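Local coordinates for protein halogenase PltM (Pseudomonas fluorescens, PDB 6BZN) that halogenates phenolic substrates as a flavin-dependent halogenase, accepting more than one halide and an unusually broad range of phenols, at residues A[64-68]-A[107-111]. Sequence-based numbering, arbitrary orientation.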
ATOM      1  N   GLU A  64       5.631   4.026  -0.960  1.00 13.10           N
ATOM      2  CA  GLU A  64       5.764   5.478  -0.885  1.00 12.86           C
ATOM      3  C   GLU A  64       4.503   6.256  -1.233  1.00 12.60           C
ATOM      4  O   GLU A  64       4.355   7.402  -0.801  1.00 12.46           O
ATOM      5  CB  GLU A  64       6.909   5.919  -1.792  1.00 12.91           C
ATOM      6  CG  GLU A  64       8.259   5.307  -1.379  1.00 13.39           C
ATOM      7  CD  GLU A  64       9.274   5.183  -2.496  1.00 13.37           C
ATOM      8  OE1 GLU A  64       8.927   4.663  -3.581  1.00 13.43           O
ATOM      9  OE2 GLU A  64      10.448   5.555  -2.257  1.00 12.90           O
ATOM     10  N   ALA A  65       3.598   5.664  -2.000  1.00 12.43           N
ATOM     11  CA  ALA A  65       2.446   6.416  -2.492  1.00 12.51           C
ATOM     12  C   ALA A  65       1.314   6.310  -1.502  1.00 12.61           C
ATOM     13  O   ALA A  65       0.705   5.245  -1.347  1.00 12.64           O
ATOM     14  CB  ALA A  65       2.012   5.895  -3.857  1.00 12.36           C
ATOM     15  N   ALA A  66       1.035   7.404  -0.804  1.00 12.84           N
ATOM     16  CA  ALA A  66      -0.120   7.451   0.070  1.00 12.62           C
ATOM     17  C   ALA A  66      -1.384   7.452  -0.787  1.00 12.99           C
ATOM     18  O   ALA A  66      -1.335   7.734  -1.987  1.00 13.75           O
ATOM     19  CB  ALA A  66      -0.079   8.674   0.974  1.00 12.92           C
ATOM     20  N   THR A  67      -2.502   7.115  -0.158  1.00 12.87           N
ATOM     21  CA  THR A  67      -3.812   7.077  -0.819  1.00 13.04           C
ATOM     22  C   THR A  67      -4.835   7.790   0.062  1.00 13.58           C
ATOM     23  O   THR A  67      -4.570   8.056   1.232  1.00 13.06           O
ATOM     24  CB  THR A  67      -4.291   5.637  -0.999  1.00 13.32           C
ATOM     25  OG1 THR A  67      -4.088   4.919   0.227  1.00 13.18           O
ATOM     26  CG2 THR A  67      -3.541   4.962  -2.122  1.00 13.55           C
ATOM     27  N   PRO A  68      -6.022   8.091  -0.493  1.00 13.39           N
ATOM     28  CA  PRO A  68      -7.066   8.616   0.397  1.00 13.46           C
ATOM     29  C   PRO A  68      -7.328   7.706   1.583  1.00 12.58           C
ATOM     30  O   PRO A  68      -7.450   8.190   2.696  1.00 12.56           O
ATOM     31  CB  PRO A  68      -8.294   8.740  -0.516  1.00 13.85           C
ATOM     32  CG  PRO A  68      -7.754   8.775  -1.888  1.00 14.20           C
ATOM     33  CD  PRO A  68      -6.443   8.054  -1.904  1.00 14.03           C
ATOM     34  N   LYS A 107       1.314  14.419  -4.030  1.00 16.67           N
ATOM     35  CA  LYS A 107       0.522  13.835  -5.109  1.00 17.83           C
ATOM     36  C   LYS A 107      -0.900  14.351  -5.092  1.00 17.07           C
ATOM     37  O   LYS A 107      -1.550  14.422  -4.040  1.00 16.16           O
ATOM     38  CB  LYS A 107       0.549  12.303  -5.100  1.00 19.15           C
ATOM     39  CG  LYS A 107       0.145  11.674  -3.786  1.00 20.07           C
ATOM     40  CD  LYS A 107      -0.088  10.162  -3.889  1.00 21.15           C
ATOM     41  CE  LYS A 107      -1.319   9.765  -4.695  1.00 22.41           C
ATOM     42  NZ  LYS A 107      -2.496   9.358  -3.883  1.00 24.19           N
ATOM     43  N   LEU A 108      -1.374  14.691  -6.281  1.00 17.04           N
ATOM     44  CA  LEU A 108      -2.732  15.172  -6.468  1.00 18.29           C
ATOM     45  C   LEU A 108      -3.609  14.106  -7.098  1.00 18.66           C
ATOM     46  O   LEU A 108      -4.779  14.376  -7.408  1.00 18.92           O
ATOM     47  CB  LEU A 108      -2.704  16.427  -7.327  1.00 19.45           C
ATOM     48  CG  LEU A 108      -1.845  17.552  -6.754  1.00 20.80           C
ATOM     49  CD1 LEU A 108      -1.764  18.720  -7.735  1.00 21.63           C
ATOM     50  CD2 LEU A 108      -2.375  18.003  -5.405  1.00 22.32           C
ATOM     51  N   GLY A 109      -3.055  12.902  -7.269  1.00 17.29           N
ATOM     52  CA  GLY A 109      -3.788  11.764  -7.795  1.00 17.92           C
ATOM     53  C   GLY A 109      -2.864  10.698  -8.352  1.00 17.60           C
ATOM     54  O   GLY A 109      -1.640  10.832  -8.299  1.00 16.91           O
ATOM     55  N   PHE A 110      -3.472   9.629  -8.846  1.00 17.34           N
ATOM     56  CA  PHE A 110      -2.779   8.587  -9.611  1.00 17.48           C
ATOM     57  C   PHE A 110      -2.966   8.913 -11.088  1.00 17.18           C
ATOM     58  O   PHE A 110      -4.074   9.233 -11.507  1.00 18.23           O
ATOM     59  CB  PHE A 110      -3.373   7.195  -9.337  1.00 18.19           C
ATOM     60  CG  PHE A 110      -2.944   6.532  -8.023  1.00 18.98           C
ATOM     61  CD1 PHE A 110      -1.934   7.042  -7.201  1.00 19.72           C
ATOM     62  CD2 PHE A 110      -3.529   5.326  -7.649  1.00 19.54           C
ATOM     63  CE1 PHE A 110      -1.554   6.374  -6.031  1.00 20.23           C
ATOM     64  CE2 PHE A 110      -3.164   4.669  -6.468  1.00 19.23           C
ATOM     65  CZ  PHE A 110      -2.169   5.189  -5.665  1.00 19.02           C
ATOM     66  N   SER A 111      -1.897   8.844 -11.874  1.00 15.16           N
ATOM     67  CA  SER A 111      -1.993   9.012 -13.314  1.00 14.57           C
ATOM     68  C   SER A 111      -1.420   7.780 -14.004  1.00 13.94           C
ATOM     69  O   SER A 111      -0.507   7.116 -13.483  1.00 12.45           O
ATOM     70  CB  SER A 111      -1.267  10.272 -13.777  1.00 14.94           C
ATOM     71  OG  SER A 111       0.109  10.209 -13.469  1.00 16.01           O
TER
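Lys107 reaches across to the backbone of 64-68 and donates from NZ to Ala66 O at 2.8 Å. The ammonium comes in well off the line of the carbonyl, with a C=O...N angle of 142° and a tilt of 29° from the carbonyl plane. Along the lysine chain, CD already lies 3.3 Å from Ala66 O; the bends at chi3 and chi4 then keep CE beside that oxygen and bring NZ in to bond.

Next to the lysine, Phe110 pushes the tip of its ring toward the loop. CZ meets the methyl CG2 of Thr67 at 3.8 Å, and CE1 lies 4.2 Å from Ala65 CB; both methyls approach the ring obliquely. With CG anti to its own carbonyl carbon (chi1 -78°), the ring extends from strand 109-114 toward Ala65 and Thr67.

One step out, NZ also forms a salt bridge with Glu135 OE1, while backbone bonds tie Lys107 to Glu135 and Ala66 to Ala136, so strand 134-138 is joined to both segments. Thr67 is the N-cap of helix 68-81, its OG1 capping a backbone N just beyond the segment. Ala65, an FAD-binding residue, gives its carbonyl to Ser351 OG, another residue of that flavin site.

This contact therefore joins the loop before helix 68-81 to the end of strand 104-107 through Lys107, and to the start of the mixed-sheet strand 109-114 through Phe110. A single buried NZ is gripped by both Ala66 O and Glu135 OE1, which would fix where the ammonium points and hold the peptide oxygen of Ala66 turned toward Lys107, directly beside the flavin-binding Ala65.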